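Local coordinates for flavin-dependent monooxygenase, oxygenase subunit HsaA (Rhodococcus sp., PDB 2RFQ), which hydroxylates the phenolic ring of the cholesterol catabolite 3-HSA with reduced flavin and O2, as the oxygenase of a two-component monooxygenase, at residues 93-98 / 118-123; 235-240 / 366-371. One frame throughout, in Å; residues are numbered along the deposited sequence.

Overall arrangement
Interactions 1 and 2 are neighbouring parts of one aromatic, histidine-rich region in an acyl-CoA dehydrogenase-like fold, their centres about 13 Å apart. Interaction 1 ties the N-terminal helices to the beta-domain; interaction 2 joins helix 233-266 of the C-terminal bundle to the loop before helix 373-384. They touch directly: Tyr-120 and His-237 meet edge-to-face, and CZ2 of Trp-94 packs 4.0 Å from CG1 of Ile-236. Each carries residues predicted by similarity to bind FMN, Ser-118 to Tyr-120 in the first, His-368 and Ala-369 in the second. The side chains of Tyr-120 and His-368 lie about 6 Å apart, consistent with two walls of one flavin site.

Interaction 1 (93-98 / 118-123); sequences NWHLAL and SSYAPM
His-95, late in helix 80-96, and Tyr-120, just past strand 116-119, link the N-terminal helical domain to the beta-domain beside the predicted FMN site; Ser-118, Ser-119 and Tyr-120 are predicted by similarity to bind FMN. The contact is a two-residue one, burying 85 Å² in all, and the backbones stay far apart: the closest CA atoms, those of His-95 and Ser-118, are 10.3 Å from each other. Long side chains reaching from opposite directions span that distance. The imidazole of His-95 extends from the helix with CG anti to the backbone N (chi1 -169°), which brings ND1 out to the phenol. ND1 of His-95 and OH of Tyr-120 are 2.7 Å apart in a short, somewhat bent hydrogen bond (150°), and either atom could supply the proton. The hydroxyl lies at the imidazole edge, near the ring plane. Beside the bond the two rings meet rim to rim, neither covering the other, with planes at 50° and centroids 5.4 Å apart. The carbon atoms CE1 of His-95 and CE1 of Tyr-120 come to 3.5 Å, a close carbon contact alongside the hydrogen bond. Within its own segment, CB of Ser-118 lies over one face of the phenol of Tyr-120, 3.7 Å above the ring plane and toward the rim. The buried ND1 thus has a partner supplied by a residue of the predicted site. Around the pair, Trp-233 meets both rings, edge-to-face in the case of Tyr-120. Ser-168 of strand 162-172 also touches both side chains, while helix 210-214 contributes Met-213 against His-95 and Phe-210 against Tyr-120.

Interaction 2 (235-240 / 366-371); sequences TIHPTT and RVHAAN
His-237 and Pro-238 of helix 233-266 face His-368 and Ala-370 of the loop between helices 354-365 and 373-384, burying 149 Å² within the C-terminal bundle. The aromatic part is the histidine pair. His-368 has CG anti to the backbone N (chi1 -165°), which carries its ring toward the helix. The two rings meet obliquely at their outer ends, neither stacked nor edge-to-face, with planes at 68° and centroids 5.5 Å apart. The apolar part is compact: the methyl CB of Ala-370 sits 3.9 Å from CB of Pro-238 and 4.0 Å from its CG. It also rests 3.9 Å from CA of Pro-238, so the loop comes right up to the helix backbone, at a kink where the proline nitrogen lacks a bond to the preceding turn. The hydrogen bonds run within each segment. In the loop, N of Ala-370 donates to ND1 of His-368 at 2.9 Å and 163°, from nearly within the ring plane, which fixes the rotation of the imidazole. N of Asn-371 closes the same turn by donating to O of His-368. On the helix, O of Thr-235 accepts from N and from OG1 of Thr-239 (2.7 Å to OG1), which reach it from opposite faces of the carbonyl plane. Replacing His-368 by a leucine would probably leave the amide of Ala-370 without its acceptor and let this turn shift against His-237. Outside, Ala-370 O is gripped by Gln-326 and Arg-323, and Arg-366 forms a salt bridge to Glu-342 of the second subunit. Packing therefore joins the segments, while polar bonds shape each one, consistent with a preset loop that presents His-368 and Ala-369 to the predicted flavin site.

Interaction 1 (93-98 / 118-123)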
loop_
_atom_site.group_PDB
_atom_site.type_symbol
_atom_site.label_atom_id
_atom_site.label_comp_id
_atom_site.label_asym_id
_atom_site.label_seq_id
_atom_site.Cartn_x
_atom_site.Cartn_y
_atom_site.Cartn_z
ATOM N N ASN A 93 -20.748 -10.392 -30.187
ATOM C CA ASN A 93 -22.122 -10.748 -30.604
ATOM C C ASN A 93 -23.130 -9.707 -30.136
ATOM O O ASN A 93 -24.173 -9.511 -30.763
ATOM C CB ASN A 93 -22.480 -12.174 -30.162
ATOM C CG ASN A 93 -21.681 -13.230 -30.938
ATOM O OD1 ASN A 93 -20.989 -12.903 -31.910
ATOM N ND2 ASN A 93 -21.742 -14.483 -30.495
ATOM N N TRP A 94 -22.778 -9.030 -29.053
ATOM C CA TRP A 94 -23.497 -7.852 -28.593
ATOM C C TRP A 94 -23.228 -6.686 -29.569
ATOM O O TRP A 94 -24.148 -5.997 -30.018
ATOM C CB TRP A 94 -23.039 -7.489 -27.159
ATOM C CG TRP A 94 -23.692 -6.251 -26.571
ATOM C CD1 TRP A 94 -24.803 -6.209 -25.764
ATOM C CD2 TRP A 94 -23.266 -4.886 -26.738
ATOM N NE1 TRP A 94 -25.113 -4.894 -25.440
ATOM C CE2 TRP A 94 -24.175 -4.070 -26.010
ATOM C CE3 TRP A 94 -22.201 -4.277 -27.417
ATOM C CZ2 TRP A 94 -24.057 -2.689 -25.951
ATOM C CZ3 TRP A 94 -22.095 -2.859 -27.365
ATOM C CH2 TRP A 94 -23.020 -2.103 -26.642
ATOM N N HIS A 95 -21.960 -6.461 -29.888
ATOM C CA HIS A 95 -21.594 -5.348 -30.782
ATOM C C HIS A 95 -22.261 -5.502 -32.152
ATOM O O HIS A 95 -22.822 -4.534 -32.689
ATOM C CB HIS A 95 -20.061 -5.266 -30.934
ATOM C CG HIS A 95 -19.582 -4.006 -31.602
ATOM N ND1 HIS A 95 -18.262 -3.811 -31.940
ATOM C CD2 HIS A 95 -20.239 -2.878 -31.980
ATOM C CE1 HIS A 95 -18.118 -2.620 -32.503
ATOM N NE2 HIS A 95 -19.300 -2.025 -32.524
ATOM N N LEU A 96 -22.259 -6.718 -32.701
ATOM C CA LEU A 96 -22.853 -6.914 -34.022
ATOM C C LEU A 96 -24.358 -6.629 -34.047
ATOM O O LEU A 96 -24.895 -6.237 -35.075
ATOM C CB LEU A 96 -22.567 -8.320 -34.554
ATOM C CG LEU A 96 -22.924 -8.545 -36.029
ATOM C CD1 LEU A 96 -22.152 -7.620 -36.956
ATOM C CD2 LEU A 96 -22.724 -10.017 -36.446
ATOM N N ALA A 97 -25.037 -6.836 -32.920
ATOM C CA ALA A 97 -26.469 -6.536 -32.796
ATOM C C ALA A 97 -26.785 -5.072 -33.096
ATOM O O ALA A 97 -27.933 -4.741 -33.373
ATOM C CB ALA A 97 -26.944 -6.875 -31.394
ATOM N N LEU A 98 -25.762 -4.212 -32.994
ATOM C CA LEU A 98 -25.920 -2.780 -33.202
ATOM C C LEU A 98 -25.694 -2.387 -34.660
ATOM O O LEU A 98 -26.144 -1.318 -35.085
ATOM C CB LEU A 98 -24.994 -1.972 -32.279
ATOM C CG LEU A 98 -25.069 -2.251 -30.769
ATOM C CD1 LEU A 98 -23.957 -1.509 -30.024
ATOM C CD2 LEU A 98 -26.411 -1.827 -30.244
ATOM N N SER A 118 -11.848 -9.097 -32.803
ATOM C CA SER A 118 -11.763 -7.640 -32.941
ATOM C C SER A 118 -10.386 -7.105 -32.692
ATOM O O SER A 118 -9.519 -7.802 -32.159
ATOM C CB SER A 118 -12.696 -6.956 -31.937
ATOM O OG SER A 118 -12.200 -7.182 -30.615
ATOM N N SER A 119 -10.203 -5.843 -33.058
ATOM C CA SER A 119 -9.078 -5.072 -32.547
ATOM C C SER A 119 -9.569 -3.641 -32.602
ATOM O O SER A 119 -9.708 -3.080 -33.682
ATOM C CB SER A 119 -7.831 -5.281 -33.409
ATOM O OG SER A 119 -6.734 -4.502 -32.931
ATOM N N TYR A 120 -9.907 -3.078 -31.442
ATOM C CA TYR A 120 -10.600 -1.769 -31.456
ATOM C C TYR A 120 -9.683 -0.559 -31.426
ATOM O O TYR A 120 -10.118 0.563 -31.759
ATOM C CB TYR A 120 -11.619 -1.681 -30.317
ATOM C CG TYR A 120 -12.815 -2.595 -30.452
ATOM C CD1 TYR A 120 -13.720 -2.460 -31.514
ATOM C CD2 TYR A 120 -13.062 -3.585 -29.493
ATOM C CE1 TYR A 120 -14.846 -3.316 -31.606
ATOM C CE2 TYR A 120 -14.166 -4.427 -29.571
ATOM C CZ TYR A 120 -15.059 -4.291 -30.642
ATOM O OH TYR A 120 -16.177 -5.104 -30.734
ATOM N N ALA A 121 -8.415 -0.767 -31.057
ATOM C CA ALA A 121 -7.436 0.322 -31.073
ATOM C C ALA A 121 -7.188 0.757 -32.517
ATOM O O ALA A 121 -7.226 -0.073 -33.430
ATOM C CB ALA A 121 -6.128 -0.129 -30.447
ATOM N N PRO A 122 -6.938 2.057 -32.745
ATOM C CA PRO A 122 -6.785 2.471 -34.134
ATOM C C PRO A 122 -5.440 2.045 -34.701
ATOM O O PRO A 122 -4.414 2.676 -34.422
ATOM C CB PRO A 122 -6.872 4.003 -34.070
ATOM C CG PRO A 122 -6.452 4.361 -32.670
ATOM C CD PRO A 122 -6.814 3.183 -31.792
HETATM N N MSE A 123 -5.455 0.968 -35.477
HETATM C CA MSE A 123 -4.253 0.466 -36.139
HETATM C C MSE A 123 -4.472 0.328 -37.643
HETATM O O MSE A 123 -3.758 -0.411 -38.343
HETATM C CB MSE A 123 -3.788 -0.838 -35.472
HETATM C CG MSE A 123 -3.268 -0.569 -34.073
HETATM SE SE MSE A 123 -2.566 -2.180 -33.204
HETATM C CE MSE A 123 -4.174 -2.756 -32.325
#

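Interaction 2 (235-240 / 366-371)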
loop_
_atom_site.group_PDB
_atom_site.type_symbol
_atom_site.label_atom_id
_atom_site.label_comp_id
_atom_site.label_asym_id
_atom_site.label_seq_id
_atom_site.Cartn_x
_atom_site.Cartn_y
_atom_site.Cartn_z
ATOM N N THR A 235 -19.206 1.029 -20.464
ATOM C CA THR A 235 -19.308 -0.032 -19.466
ATOM C C THR A 235 -19.112 -1.452 -20.042
ATOM O O THR A 235 -18.375 -2.262 -19.490
ATOM C CB THR A 235 -20.649 0.050 -18.705
ATOM O OG1 THR A 235 -20.679 1.276 -17.964
ATOM C CG2 THR A 235 -20.790 -1.121 -17.720
ATOM N N ILE A 236 -19.799 -1.749 -21.135
ATOM C CA ILE A 236 -19.798 -3.110 -21.690
ATOM C C ILE A 236 -18.413 -3.617 -22.071
ATOM O O ILE A 236 -18.036 -4.764 -21.726
ATOM C CB ILE A 236 -20.740 -3.143 -22.926
ATOM C CG1 ILE A 236 -22.200 -2.972 -22.446
ATOM C CG2 ILE A 236 -20.521 -4.418 -23.778
ATOM C CD1 ILE A 236 -22.817 -4.257 -21.780
ATOM N N HIS A 237 -17.664 -2.800 -22.813
ATOM C CA HIS A 237 -16.369 -3.305 -23.323
ATOM C C HIS A 237 -15.335 -3.356 -22.195
ATOM O O HIS A 237 -14.740 -4.417 -21.956
ATOM C CB HIS A 237 -15.923 -2.519 -24.547
ATOM C CG HIS A 237 -14.553 -2.875 -25.032
ATOM N ND1 HIS A 237 -14.182 -4.168 -25.338
ATOM C CD2 HIS A 237 -13.461 -2.104 -25.247
ATOM C CE1 HIS A 237 -12.918 -4.177 -25.728
ATOM N NE2 HIS A 237 -12.458 -2.938 -25.677
ATOM N N PRO A 238 -15.145 -2.244 -21.459
ATOM C CA PRO A 238 -14.180 -2.383 -20.353
ATOM C C PRO A 238 -14.529 -3.477 -19.316
ATOM O O PRO A 238 -13.628 -4.141 -18.788
ATOM C CB PRO A 238 -14.160 -0.982 -19.722
ATOM C CG PRO A 238 -14.481 -0.075 -20.897
ATOM C CD PRO A 238 -15.605 -0.850 -21.596
ATOM N N THR A 239 -15.811 -3.683 -19.032
ATOM C CA THR A 239 -16.185 -4.770 -18.096
ATOM C C THR A 239 -15.818 -6.149 -18.704
ATOM O O THR A 239 -15.402 -7.064 -17.979
ATOM C CB THR A 239 -17.674 -4.688 -17.717
ATOM O OG1 THR A 239 -17.905 -3.429 -17.064
ATOM C CG2 THR A 239 -18.083 -5.837 -16.746
ATOM N N THR A 240 -15.925 -6.266 -20.032
ATOM C CA THR A 240 -15.484 -7.508 -20.725
ATOM C C THR A 240 -13.978 -7.789 -20.560
ATOM O O THR A 240 -13.536 -8.936 -20.614
ATOM C CB THR A 240 -15.974 -7.580 -22.186
ATOM O OG1 THR A 240 -16.856 -8.721 -22.320
ATOM C CG2 THR A 240 -14.833 -7.778 -23.159
ATOM N N ARG A 366 -3.736 -6.846 -17.676
ATOM C CA ARG A 366 -3.651 -5.508 -17.094
ATOM C C ARG A 366 -3.273 -4.437 -18.121
ATOM O O ARG A 366 -3.633 -3.271 -17.950
ATOM C CB ARG A 366 -2.643 -5.536 -15.944
ATOM C CG ARG A 366 -2.258 -4.142 -15.387
ATOM C CD ARG A 366 -3.433 -3.404 -14.718
ATOM N NE ARG A 366 -2.910 -2.157 -14.173
ATOM C CZ ARG A 366 -2.672 -1.063 -14.886
ATOM N NH1 ARG A 366 -2.122 -0.007 -14.272
ATOM N NH2 ARG A 366 -2.962 -1.006 -16.191
ATOM N N VAL A 367 -2.556 -4.824 -19.191
ATOM C CA VAL A 367 -2.014 -3.827 -20.140
ATOM C C VAL A 367 -3.062 -3.228 -21.076
ATOM O O VAL A 367 -2.802 -2.227 -21.764
ATOM C CB VAL A 367 -0.829 -4.361 -20.963
ATOM C CG1 VAL A 367 0.219 -5.035 -20.040
ATOM C CG2 VAL A 367 -1.329 -5.277 -22.087
ATOM N N HIS A 368 -4.224 -3.867 -21.161
ATOM C CA HIS A 368 -5.294 -3.375 -22.040
ATOM C C HIS A 368 -5.621 -1.900 -21.744
ATOM O O HIS A 368 -5.672 -1.491 -20.583
ATOM C CB HIS A 368 -6.549 -4.260 -21.865
ATOM C CG HIS A 368 -7.553 -4.085 -22.954
ATOM N ND1 HIS A 368 -8.382 -2.986 -23.032
ATOM C CD2 HIS A 368 -7.847 -4.864 -24.026
ATOM C CE1 HIS A 368 -9.146 -3.094 -24.110
ATOM N NE2 HIS A 368 -8.845 -4.225 -24.727
ATOM N N ALA A 369 -5.851 -1.115 -22.804
ATOM C CA ALA A 369 -6.174 0.306 -22.638
ATOM C C ALA A 369 -7.308 0.521 -21.660
ATOM O O ALA A 369 -7.310 1.522 -20.925
ATOM C CB ALA A 369 -6.543 0.939 -23.968
ATOM N N ALA A 370 -8.290 -0.392 -21.680
ATOM C CA ALA A 370 -9.485 -0.236 -20.841
ATOM C C ALA A 370 -9.214 -0.491 -19.344
ATOM O O ALA A 370 -10.084 -0.222 -18.495
ATOM C CB ALA A 370 -10.627 -1.142 -21.357
ATOM N N ASN A 371 -8.021 -1.012 -19.022
ATOM C CA ASN A 371 -7.611 -1.193 -17.628
ATOM C C ASN A 371 -6.764 -0.053 -17.067
ATOM O O ASN A 371 -6.475 -0.044 -15.862
ATOM C CB ASN A 371 -6.825 -2.497 -17.435
ATOM C CG ASN A 371 -7.697 -3.732 -17.441
ATOM O OD1 ASN A 371 -7.268 -4.817 -17.920
ATOM N ND2 ASN A 371 -8.878 -3.614 -16.913
#